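Local coordinates for beta-lactamase inhibitory protein BLIP-I (Streptomyces exfoliatus, PDB 3GMV), which binds and inhibits beta-lactamases, probably by laying the concave face of its curved sheet against the enzyme, at residues Glu110-Trp115 against Thr119-Lys124; Gly53-Thr58 against Trp64-Glu69; Ser82-Thr87 against Ala138-Thr143. One frame throughout, in Å; residues are numbered along the deposited sequence.

Contact 1: Glu110-Trp115 against Thr119-Lys124. With TAM (tris(hydroxyethyl)aminomethane), chain B.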
loop_
_atom_site.group_PDB
_atom_site.type_symbol
_atom_site.label_atom_id
_atom_site.label_comp_id
_atom_site.label_asym_id
_atom_site.label_seq_id
_atom_site.Cartn_x
_atom_site.Cartn_y
_atom_site.Cartn_z
ATOM N N GLU A 110 2.935 -3.009 -1.767
ATOM C CA GLU A 110 4.256 -3.636 -2.007
ATOM C C GLU A 110 4.181 -4.303 -3.374
ATOM O O GLU A 110 3.109 -4.788 -3.771
ATOM C CB GLU A 110 4.608 -4.682 -0.937
ATOM C CG GLU A 110 4.882 -4.124 0.453
ATOM C CD GLU A 110 5.234 -5.190 1.449
ATOM O OE1 GLU A 110 4.822 -6.357 1.251
ATOM O OE2 GLU A 110 5.905 -4.861 2.453
ATOM N N SER A 111 5.284 -4.344 -4.119
ATOM C CA SER A 111 5.209 -5.017 -5.407
ATOM C C SER A 111 6.581 -5.518 -5.834
ATOM O O SER A 111 7.604 -4.954 -5.433
ATOM C CB SER A 111 4.621 -4.091 -6.475
ATOM O OG SER A 111 5.557 -3.079 -6.834
ATOM N N TYR A 112 6.564 -6.617 -6.585
ATOM C CA TYR A 112 7.750 -7.152 -7.250
ATOM C C TYR A 112 7.542 -7.018 -8.764
ATOM O O TYR A 112 6.975 -7.905 -9.404
ATOM C CB TYR A 112 7.944 -8.620 -6.859
ATOM C CG TYR A 112 8.479 -8.832 -5.457
ATOM C CD1 TYR A 112 9.832 -8.597 -5.159
ATOM C CD2 TYR A 112 7.646 -9.293 -4.429
ATOM C CE1 TYR A 112 10.327 -8.790 -3.891
ATOM C CE2 TYR A 112 8.142 -9.495 -3.134
ATOM C CZ TYR A 112 9.488 -9.239 -2.882
ATOM O OH TYR A 112 9.976 -9.446 -1.611
ATOM N N PRO A 113 7.950 -5.881 -9.339
ATOM C CA PRO A 113 7.648 -5.625 -10.743
ATOM C C PRO A 113 8.316 -6.618 -11.677
ATOM O O PRO A 113 7.890 -6.767 -12.810
ATOM C CB PRO A 113 8.186 -4.216 -10.984
ATOM C CG PRO A 113 8.382 -3.626 -9.628
ATOM C CD PRO A 113 8.694 -4.769 -8.722
ATOM N N ASN A 114 9.313 -7.332 -11.181
ATOM C CA ASN A 114 10.030 -8.280 -12.020
ATOM C C ASN A 114 9.698 -9.721 -11.659
ATOM O O ASN A 114 10.410 -10.652 -12.050
ATOM C CB ASN A 114 11.536 -7.986 -11.912
ATOM C CG ASN A 114 11.855 -6.577 -12.382
ATOM O OD1 ASN A 114 11.334 -6.131 -13.404
ATOM N ND2 ASN A 114 12.673 -5.849 -11.613
ATOM N N TRP A 115 8.616 -9.900 -10.899
ATOM C CA TRP A 115 8.197 -11.233 -10.418
ATOM C C TRP A 115 8.241 -12.255 -11.542
ATOM O O TRP A 115 7.718 -11.978 -12.615
ATOM C CB TRP A 115 6.754 -11.188 -9.851
ATOM C CG TRP A 115 6.405 -12.523 -9.245
ATOM C CD1 TRP A 115 5.753 -13.571 -9.866
ATOM C CD2 TRP A 115 6.738 -12.980 -7.932
ATOM N NE1 TRP A 115 5.668 -14.642 -9.009
ATOM C CE2 TRP A 115 6.269 -14.312 -7.819
ATOM C CE3 TRP A 115 7.386 -12.396 -6.833
ATOM C CZ2 TRP A 115 6.424 -15.065 -6.655
ATOM C CZ3 TRP A 115 7.539 -13.149 -5.681
ATOM C CH2 TRP A 115 7.081 -14.471 -5.601
ATOM N N THR A 119 14.035 -8.514 -7.552
ATOM C CA THR A 119 14.758 -7.255 -7.718
ATOM C C THR A 119 13.798 -6.082 -7.892
ATOM O O THR A 119 12.740 -6.236 -8.507
ATOM C CB THR A 119 15.597 -7.350 -8.990
ATOM O OG1 THR A 119 14.772 -7.900 -10.026
ATOM C CG2 THR A 119 16.746 -8.300 -8.765
ATOM N N GLY A 120 14.157 -4.906 -7.387
ATOM C CA GLY A 120 13.296 -3.738 -7.577
ATOM C C GLY A 120 12.028 -3.794 -6.729
ATOM O O GLY A 120 11.004 -3.209 -7.080
ATOM N N PHE A 121 12.115 -4.451 -5.581
ATOM C CA PHE A 121 10.983 -4.544 -4.629
ATOM C C PHE A 121 10.546 -3.156 -4.196
ATOM O O PHE A 121 11.374 -2.379 -3.702
ATOM C CB PHE A 121 11.419 -5.320 -3.405
ATOM C CG PHE A 121 10.359 -5.445 -2.335
ATOM C CD1 PHE A 121 9.094 -5.921 -2.638
ATOM C CD2 PHE A 121 10.661 -5.144 -1.028
ATOM C CE1 PHE A 121 8.113 -6.075 -1.642
ATOM C CE2 PHE A 121 9.688 -5.291 -0.026
ATOM C CZ PHE A 121 8.420 -5.762 -0.351
ATOM N N GLU A 122 9.281 -2.824 -4.399
ATOM C CA GLU A 122 8.794 -1.459 -4.150
ATOM C C GLU A 122 7.838 -1.485 -2.969
ATOM O O GLU A 122 6.943 -2.333 -2.934
ATOM C CB GLU A 122 8.073 -0.895 -5.387
ATOM C CG GLU A 122 7.528 0.549 -5.235
ATOM C CD GLU A 122 6.644 0.992 -6.405
ATOM O OE1 GLU A 122 7.194 1.479 -7.407
ATOM O OE2 GLU A 122 5.401 0.887 -6.316
ATOM N N GLU A 123 8.037 -0.574 -2.017
ATOM C CA GLU A 123 7.163 -0.461 -0.854
ATOM C C GLU A 123 6.635 0.956 -0.829
ATOM O O GLU A 123 7.407 1.912 -1.035
ATOM C CB GLU A 123 7.964 -0.682 0.428
ATOM C CG GLU A 123 8.574 -2.104 0.609
ATOM C CD GLU A 123 9.652 -2.140 1.683
ATOM O OE1 GLU A 123 10.847 -1.895 1.383
ATOM O OE2 GLU A 123 9.319 -2.425 2.839
ATOM N N LYS A 124 5.339 1.109 -0.583
ATOM C CA LYS A 124 4.722 2.420 -0.601
ATOM C C LYS A 124 4.231 2.714 0.803
ATOM O O LYS A 124 3.412 1.959 1.347
ATOM C CB LYS A 124 3.546 2.482 -1.594
ATOM C CG LYS A 124 3.980 2.355 -3.087
ATOM C CD LYS A 124 2.839 2.714 -4.033
ATOM C CE LYS A 124 3.317 2.508 -5.483
ATOM N NZ LYS A 124 2.235 2.747 -6.501
HETATM C C TAM B . 4.552 -6.387 -14.798
HETATM C C1 TAM B . 4.457 -4.882 -14.667
HETATM C C2 TAM B . 5.846 -6.790 -15.502
HETATM C C3 TAM B . 3.354 -6.902 -15.570
HETATM C C4 TAM B . 5.507 -4.362 -13.698
HETATM C C5 TAM B . 7.008 -5.875 -15.127
HETATM C C6 TAM B . 3.237 -8.419 -15.466
HETATM N N TAM B . 4.526 -6.971 -13.464
HETATM O O4 TAM B . 5.338 -2.939 -13.570
HETATM O O5 TAM B . 7.506 -5.194 -16.298
HETATM O O6 TAM B . 4.379 -8.962 -14.794
HETATM O O HOH W 1 6.706 -2.584 3.392
HETATM O O HOH W 2 4.454 -1.027 -4.683
HETATM O O HOH W 3 4.379 -1.241 -8.606
HETATM O O HOH W 4 10.530 -7.860 -8.631
#
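The loop end of the beta hairpin formed by strands 105-111 and 122-128 carries this contact, where the paired strands give way to loop. The last full pair is Ser111 with Glu122, a hydrogen-bonded antiparallel pair: Ser111 N reaches Glu122 O at 2.9 Å, and Glu122 N returns an almost straight bond to Ser111 O (173° at the hydrogen). Beyond it the rings of Tyr112 and Phe121 form an offset stack, centroids 4.5 Å apart and planes 23° from parallel. Phe121 CG lies anti to the backbone N (chi1 178°), which brings CD1 over a face of the tyrosine, 3.4 Å from Tyr112 CZ. At the edge of the phenylalanine ring sits the carboxylate of Glu110, with CD 3.7 Å from Phe121 CZ. On the sheet face of Ser111 and Glu122, two waters connect Ser111 OG to Glu122 OE2. Farther into the loop, Asn114 ND2 donates to Thr119 O at 3.1 Å, approaching from above the carbonyl plane, and a water joins that same oxygen to Asn114 N. Pro113 lines the pocket of the bound tris(hydroxyethyl)aminomethane, with its CB 3.8 Å from ligand C4. Phe13 meets Tyr112 edge-to-face, while Asp144 accepts from the backbone N of Gly120 and Phe121. Glu110 OE2 and Glu123 OE2 stand 4.2 Å apart, and one water donates to both, which probably lets the two negative charges sit this close.

Contact 2: Gly53-Thr58 against Trp64-Glu69. With TAM (tris(hydroxyethyl)aminomethane), chain B.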
loop_
_atom_site.group_PDB
_atom_site.type_symbol
_atom_site.label_atom_id
_atom_site.label_comp_id
_atom_site.label_asym_id
_atom_site.label_seq_id
_atom_site.Cartn_x
_atom_site.Cartn_y
_atom_site.Cartn_z
ATOM N N GLY A 53 -8.330 -3.369 -0.958
ATOM C CA GLY A 53 -7.053 -3.916 -1.437
ATOM C C GLY A 53 -7.184 -4.170 -2.938
ATOM O O GLY A 53 -8.252 -4.590 -3.424
ATOM N N GLY A 54 -6.107 -3.932 -3.686
ATOM C CA GLY A 54 -6.083 -4.231 -5.127
ATOM C C GLY A 54 -4.920 -5.176 -5.398
ATOM O O GLY A 54 -3.838 -5.027 -4.799
ATOM N N PHE A 55 -5.128 -6.152 -6.277
ATOM C CA PHE A 55 -4.140 -7.193 -6.512
ATOM C C PHE A 55 -3.969 -7.359 -8.013
ATOM O O PHE A 55 -4.958 -7.524 -8.731
ATOM C CB PHE A 55 -4.677 -8.500 -5.892
ATOM C CG PHE A 55 -5.031 -8.324 -4.471
ATOM C CD1 PHE A 55 -4.021 -8.187 -3.520
ATOM C CD2 PHE A 55 -6.352 -8.138 -4.090
ATOM C CE1 PHE A 55 -4.337 -7.960 -2.174
ATOM C CE2 PHE A 55 -6.688 -7.927 -2.744
ATOM C CZ PHE A 55 -5.690 -7.824 -1.773
ATOM N N SER A 56 -2.727 -7.353 -8.482
ATOM C CA SER A 56 -2.475 -7.510 -9.921
ATOM C C SER A 56 -1.570 -8.687 -10.177
ATOM O O SER A 56 -0.753 -9.055 -9.308
ATOM C CB SER A 56 -1.884 -6.237 -10.516
ATOM O OG SER A 56 -2.857 -5.194 -10.433
ATOM N N PHE A 57 -1.742 -9.283 -11.355
ATOM C CA PHE A 57 -1.141 -10.582 -11.693
ATOM C C PHE A 57 -0.260 -10.547 -12.936
ATOM O O PHE A 57 -0.517 -9.790 -13.839
ATOM C CB PHE A 57 -2.260 -11.601 -11.888
ATOM C CG PHE A 57 -3.081 -11.768 -10.652
ATOM C CD1 PHE A 57 -4.153 -10.917 -10.384
ATOM C CD2 PHE A 57 -2.682 -12.671 -9.692
ATOM C CE1 PHE A 57 -4.876 -11.036 -9.203
ATOM C CE2 PHE A 57 -3.410 -12.815 -8.507
ATOM C CZ PHE A 57 -4.482 -12.003 -8.249
ATOM N N THR A 58 0.771 -11.394 -12.980
ATOM C CA THR A 58 1.615 -11.469 -14.176
ATOM C C THR A 58 0.868 -12.224 -15.291
ATOM O O THR A 58 -0.218 -12.786 -15.107
ATOM C CB THR A 58 2.908 -12.251 -13.896
ATOM O OG1 THR A 58 2.519 -13.584 -13.574
ATOM C CG2 THR A 58 3.694 -11.671 -12.723
ATOM N N TRP A 64 1.910 -10.141 -8.362
ATOM C CA TRP A 64 3.159 -9.395 -8.263
ATOM C C TRP A 64 2.947 -8.074 -7.517
ATOM O O TRP A 64 3.918 -7.419 -7.126
ATOM C CB TRP A 64 3.746 -9.109 -9.673
ATOM C CG TRP A 64 2.914 -8.168 -10.479
ATOM C CD1 TRP A 64 1.844 -8.496 -11.278
ATOM C CD2 TRP A 64 3.043 -6.745 -10.557
ATOM N NE1 TRP A 64 1.300 -7.369 -11.837
ATOM C CE2 TRP A 64 2.017 -6.278 -11.414
ATOM C CE3 TRP A 64 3.920 -5.820 -9.984
ATOM C CZ2 TRP A 64 1.831 -4.922 -11.704
ATOM C CZ3 TRP A 64 3.743 -4.453 -10.297
ATOM C CH2 TRP A 64 2.709 -4.031 -11.140
ATOM N N SER A 65 1.695 -7.654 -7.335
ATOM C CA SER A 65 1.452 -6.334 -6.754
ATOM C C SER A 65 0.267 -6.349 -5.771
ATOM O O SER A 65 -0.791 -6.875 -6.093
ATOM C CB SER A 65 1.137 -5.335 -7.868
ATOM O OG SER A 65 0.842 -4.055 -7.303
ATOM N N LYS A 66 0.473 -5.746 -4.599
ATOM C CA LYS A 66 -0.581 -5.467 -3.650
ATOM C C LYS A 66 -0.630 -3.978 -3.399
ATOM O O LYS A 66 0.418 -3.348 -3.213
ATOM C CB LYS A 66 -0.282 -6.155 -2.304
ATOM C CG LYS A 66 -0.212 -7.682 -2.411
ATOM C CD LYS A 66 0.331 -8.371 -1.149
ATOM C CE LYS A 66 -0.534 -8.117 0.063
ATOM N NZ LYS A 66 0.063 -8.811 1.244
ATOM N N ARG A 67 -1.837 -3.430 -3.317
ATOM C CA ARG A 67 -1.984 -2.020 -2.966
ATOM C C ARG A 67 -3.215 -1.912 -2.087
ATOM O O ARG A 67 -4.104 -2.792 -2.121
ATOM C CB ARG A 67 -2.122 -1.132 -4.228
ATOM C CG ARG A 67 -3.389 -1.377 -5.080
ATOM C CD ARG A 67 -3.255 -0.722 -6.468
ATOM N NE ARG A 67 -4.431 -0.980 -7.299
ATOM C CZ ARG A 67 -5.484 -0.170 -7.382
ATOM N NH1 ARG A 67 -5.532 0.954 -6.680
ATOM N NH2 ARG A 67 -6.498 -0.484 -8.172
ATOM N N ASN A 68 -3.278 -0.844 -1.301
ATOM C CA ASN A 68 -4.481 -0.591 -0.536
ATOM C C ASN A 68 -4.560 0.871 -0.159
ATOM O O ASN A 68 -3.554 1.613 -0.197
ATOM C CB ASN A 68 -4.496 -1.451 0.729
ATOM C CG ASN A 68 -3.653 -0.851 1.848
ATOM O OD1 ASN A 68 -4.130 0.020 2.591
ATOM N ND2 ASN A 68 -2.417 -1.355 2.017
ATOM N N GLU A 69 -5.768 1.302 0.178
ATOM C CA GLU A 69 -5.916 2.552 0.906
ATOM C C GLU A 69 -6.796 2.286 2.097
ATOM O O GLU A 69 -7.812 1.584 2.001
ATOM C CB GLU A 69 -6.518 3.649 0.040
ATOM C CG GLU A 69 -5.522 4.190 -0.987
ATOM C CD GLU A 69 -6.087 5.372 -1.732
ATOM O OE1 GLU A 69 -6.785 5.139 -2.730
ATOM O OE2 GLU A 69 -5.844 6.523 -1.311
HETATM C C TAM B . 4.552 -6.387 -14.798
HETATM C C1 TAM B . 4.457 -4.882 -14.667
HETATM C C2 TAM B . 5.846 -6.790 -15.502
HETATM C C3 TAM B . 3.354 -6.902 -15.570
HETATM C C4 TAM B . 5.507 -4.362 -13.698
HETATM C C5 TAM B . 7.008 -5.875 -15.127
HETATM C C6 TAM B . 3.237 -8.419 -15.466
HETATM N N TAM B . 4.526 -6.971 -13.464
HETATM O O4 TAM B . 5.338 -2.939 -13.570
HETATM O O5 TAM B . 7.506 -5.194 -16.298
HETATM O O6 TAM B . 4.379 -8.962 -14.794
HETATM O O HOH W 5 -2.066 -3.892 -6.947
HETATM O O HOH W 6 -4.105 -3.509 -8.566
HETATM O O HOH W 7 -0.567 -6.537 -14.028
#
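A classic beta bulge interrupts the antiparallel hairpin of strands 52-57 and 63-69: two residues of one strand, Trp64 and Ser65, stand opposite the single Ser56 of the other. Ser56 O accepts from Trp64 N at 3.0 Å and, more weakly, from Ser65 N at 3.4 Å. Gly54 and Arg67 exchange two backbone bonds, the shorter 2.8 Å from Gly54 N to Arg67 O. Arg67 CG passes 3.9 Å from the bare Gly54 CA. One water accepts from Arg67 NE and bonds to Ser56 OG, which is also hydrogen-bonded to Ser39 OG. On the other face, Lys66 CG meets the edge of the Phe55 ring; Lys66 NZ donates to Tyr8 O and Ile11 O. Trp64 CG is wedged between backbone N and carbonyl carbon (chi1 67°), laying the indole over Ser65; its pyrrole edge meets the partner strand in the ring plane, Trp64 CD1 3.4 Å from Phe57 C. Ser65 CB lies over one face, toward the rim; over the opposite face the amine of tris(hydroxyethyl)aminomethane sits centrally, its N 3.3 Å from Trp64 CD2. Thr58 CG2 lies 3.5 Å from ligand O6. A protonated amine, which is likely, would find a cation-pi surface on the indole.

Contact 3: Ser82-Thr87 against Ala138-Thr143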
loop_
_atom_site.group_PDB
_atom_site.type_symbol
_atom_site.label_atom_id
_atom_site.label_comp_id
_atom_site.label_asym_id
_atom_site.label_seq_id
_atom_site.Cartn_x
_atom_site.Cartn_y
_atom_site.Cartn_z
ATOM N N SER A 82 8.644 19.757 8.814
ATOM C CA SER A 82 10.061 19.729 9.202
ATOM C C SER A 82 10.693 18.353 8.893
ATOM O O SER A 82 11.815 18.257 8.357
ATOM C CB SER A 82 10.157 20.011 10.708
ATOM O OG SER A 82 11.517 20.093 11.141
ATOM N N HIS A 83 9.994 17.286 9.247
ATOM C CA HIS A 83 10.502 15.943 8.968
ATOM C C HIS A 83 10.645 15.755 7.465
ATOM O O HIS A 83 11.661 15.232 6.966
ATOM C CB HIS A 83 9.540 14.843 9.399
ATOM C CG HIS A 83 9.256 14.775 10.862
ATOM N ND1 HIS A 83 7.984 14.917 11.366
ATOM C CD2 HIS A 83 10.051 14.466 11.915
ATOM C CE1 HIS A 83 8.007 14.732 12.674
ATOM N NE2 HIS A 83 9.248 14.454 13.032
ATOM N N TYR A 84 9.584 16.096 6.745
ATOM C CA TYR A 84 9.545 15.911 5.305
ATOM C C TYR A 84 10.716 16.625 4.616
ATOM O O TYR A 84 11.349 16.081 3.689
ATOM C CB TYR A 84 8.185 16.421 4.742
ATOM C CG TYR A 84 8.117 16.224 3.233
ATOM C CD1 TYR A 84 7.759 14.988 2.700
ATOM C CD2 TYR A 84 8.417 17.261 2.370
ATOM C CE1 TYR A 84 7.695 14.792 1.339
ATOM C CE2 TYR A 84 8.368 17.077 1.006
ATOM C CZ TYR A 84 8.020 15.852 0.500
ATOM O OH TYR A 84 7.985 15.677 -0.854
ATOM N N ASN A 85 11.019 17.832 5.088
ATOM C CA ASN A 85 12.110 18.643 4.529
ATOM C C ASN A 85 13.496 18.067 4.758
ATOM O O ASN A 85 14.472 18.539 4.150
ATOM C CB ASN A 85 12.060 20.063 5.082
ATOM C CG ASN A 85 10.961 20.876 4.459
ATOM O OD1 ASN A 85 10.452 20.522 3.394
ATOM N ND2 ASN A 85 10.584 21.991 5.111
ATOM N N ARG A 86 13.579 17.022 5.578
ATOM C CA ARG A 86 14.841 16.333 5.771
ATOM C C ARG A 86 14.855 14.959 5.109
ATOM O O ARG A 86 15.664 14.077 5.461
ATOM C CB ARG A 86 15.225 16.283 7.262
ATOM C CG ARG A 86 15.561 17.672 7.811
ATOM C CD ARG A 86 16.038 17.594 9.310
ATOM N NE ARG A 86 14.922 17.208 10.182
ATOM C CZ ARG A 86 14.010 18.042 10.684
ATOM N NH1 ARG A 86 14.073 19.342 10.412
ATOM N NH2 ARG A 86 13.024 17.581 11.467
ATOM N N THR A 87 13.999 14.795 4.102
ATOM C CA THR A 87 14.068 13.634 3.244
ATOM C C THR A 87 14.492 14.098 1.861
ATOM O O THR A 87 14.329 15.291 1.491
ATOM C CB THR A 87 12.726 12.868 3.152
ATOM O OG1 THR A 87 11.712 13.736 2.605
ATOM C CG2 THR A 87 12.270 12.428 4.558
ATOM N N ALA A 138 2.228 12.743 4.052
ATOM C CA ALA A 138 3.348 12.545 3.134
ATOM C C ALA A 138 3.335 11.104 2.634
ATOM O O ALA A 138 2.839 10.195 3.322
ATOM C CB ALA A 138 4.672 12.887 3.827
ATOM N N SER A 139 3.869 10.903 1.430
ATOM C CA SER A 139 4.022 9.580 0.837
ATOM C C SER A 139 5.506 9.373 0.551
ATOM O O SER A 139 6.189 10.281 0.053
ATOM C CB SER A 139 3.274 9.504 -0.495
ATOM O OG SER A 139 1.872 9.627 -0.247
ATOM N N PHE A 140 5.970 8.153 0.776
ATOM C CA PHE A 140 7.358 7.810 0.543
ATOM C C PHE A 140 7.373 6.442 -0.089
ATOM O O PHE A 140 6.761 5.519 0.441
ATOM C CB PHE A 140 8.114 7.735 1.881
ATOM C CG PHE A 140 8.186 9.044 2.608
ATOM C CD1 PHE A 140 8.999 10.071 2.131
ATOM C CD2 PHE A 140 7.488 9.237 3.796
ATOM C CE1 PHE A 140 9.053 11.296 2.828
ATOM C CE2 PHE A 140 7.574 10.439 4.504
ATOM C CZ PHE A 140 8.337 11.468 4.010
ATOM N N HIS A 141 8.068 6.284 -1.213
ATOM C CA HIS A 141 8.175 4.949 -1.806
ATOM C C HIS A 141 9.634 4.488 -1.750
ATOM O O HIS A 141 10.546 5.265 -2.059
ATOM C CB HIS A 141 7.656 4.942 -3.271
ATOM C CG HIS A 141 6.226 5.381 -3.405
ATOM N ND1 HIS A 141 5.621 5.543 -4.627
ATOM C CD2 HIS A 141 5.302 5.732 -2.481
ATOM C CE1 HIS A 141 4.379 5.952 -4.456
ATOM N NE2 HIS A 141 4.160 6.092 -3.163
ATOM N N LEU A 142 9.859 3.225 -1.388
ATOM C CA LEU A 142 11.208 2.665 -1.339
ATOM C C LEU A 142 11.346 1.643 -2.455
ATOM O O LEU A 142 10.380 0.936 -2.755
ATOM C CB LEU A 142 11.427 1.982 0.019
ATOM C CG LEU A 142 11.415 2.865 1.253
ATOM C CD1 LEU A 142 11.437 1.958 2.520
ATOM C CD2 LEU A 142 12.628 3.797 1.231
ATOM N N THR A 143 12.503 1.604 -3.119
ATOM C CA THR A 143 12.772 0.562 -4.102
ATOM C C THR A 143 14.104 -0.083 -3.656
ATOM O O THR A 143 15.121 0.621 -3.566
ATOM C CB THR A 143 12.884 1.155 -5.541
ATOM O OG1 THR A 143 11.688 1.881 -5.884
ATOM C CG2 THR A 143 13.106 0.047 -6.584
#
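Van der Waals packing joins Tyr84 and Thr87 to Ala138 and Phe140. Tyr84 presents CD1 to both strand residues, 3.8 Å from Phe140 CZ and 3.9 Å from Ala138 CB. The rings meet obliquely, planes 32° apart and centroids 6.0 Å. Phe140 CG is anti to its carbonyl carbon (chi1 -64°), which sends the ring's outer corner, CE1 and CZ, into the angle between tyrosine and threonine. There Thr87 OG1 comes up to the ring edge, 3.6 Å from Phe140 CE1. Such packing is how helices cover a sheet in a two-layer alpha/beta sandwich: helix 81-84 and the turn from Tyr84 to Thr87 rest on strand 137-143, and Leu96 of helix 93-99 touches Thr87 and Phe140. No hydrogen bond crosses between the two segments; those of segment 82-87 are local or go to Arg150. Tyr84 O closes the type I turn by accepting from Thr87 N, and Thr87 OG1 donates to it in the carbonyl plane, on a lone pair, at 2.6 Å. Arg150 of the neighbouring strand donates to Tyr84 O and Thr87 OG1. Arg86 folds back toward Ser82, a face of its guanidinium over Ser82 O, and grips Ser82 OG end-on through NH1 and NH2.

From the N terminus, contact 2 comes first, closing the short hairpin loop between strands 52-57 and 63-69. Segment 82-87 then opens contact 3, whose long loop is completed only at strand 137-143; contact 1, the hairpin of strands 105-111 and 122-128, is nested inside it. Contacts 1 and 2 adjoin in the sheet, where Tyr112 N meets Trp64 O and Glu110 N meets Lys66 O, and both touch the bound tris(hydroxyethyl)aminomethane. On the other flank, Glu123 O receives Leu142 N, joining contact 1 to contact 3. Contacts 2 and 3, with centres about 23 Å apart, do not touch: one lies within the sheet, while the other binds helix 81-84 to it.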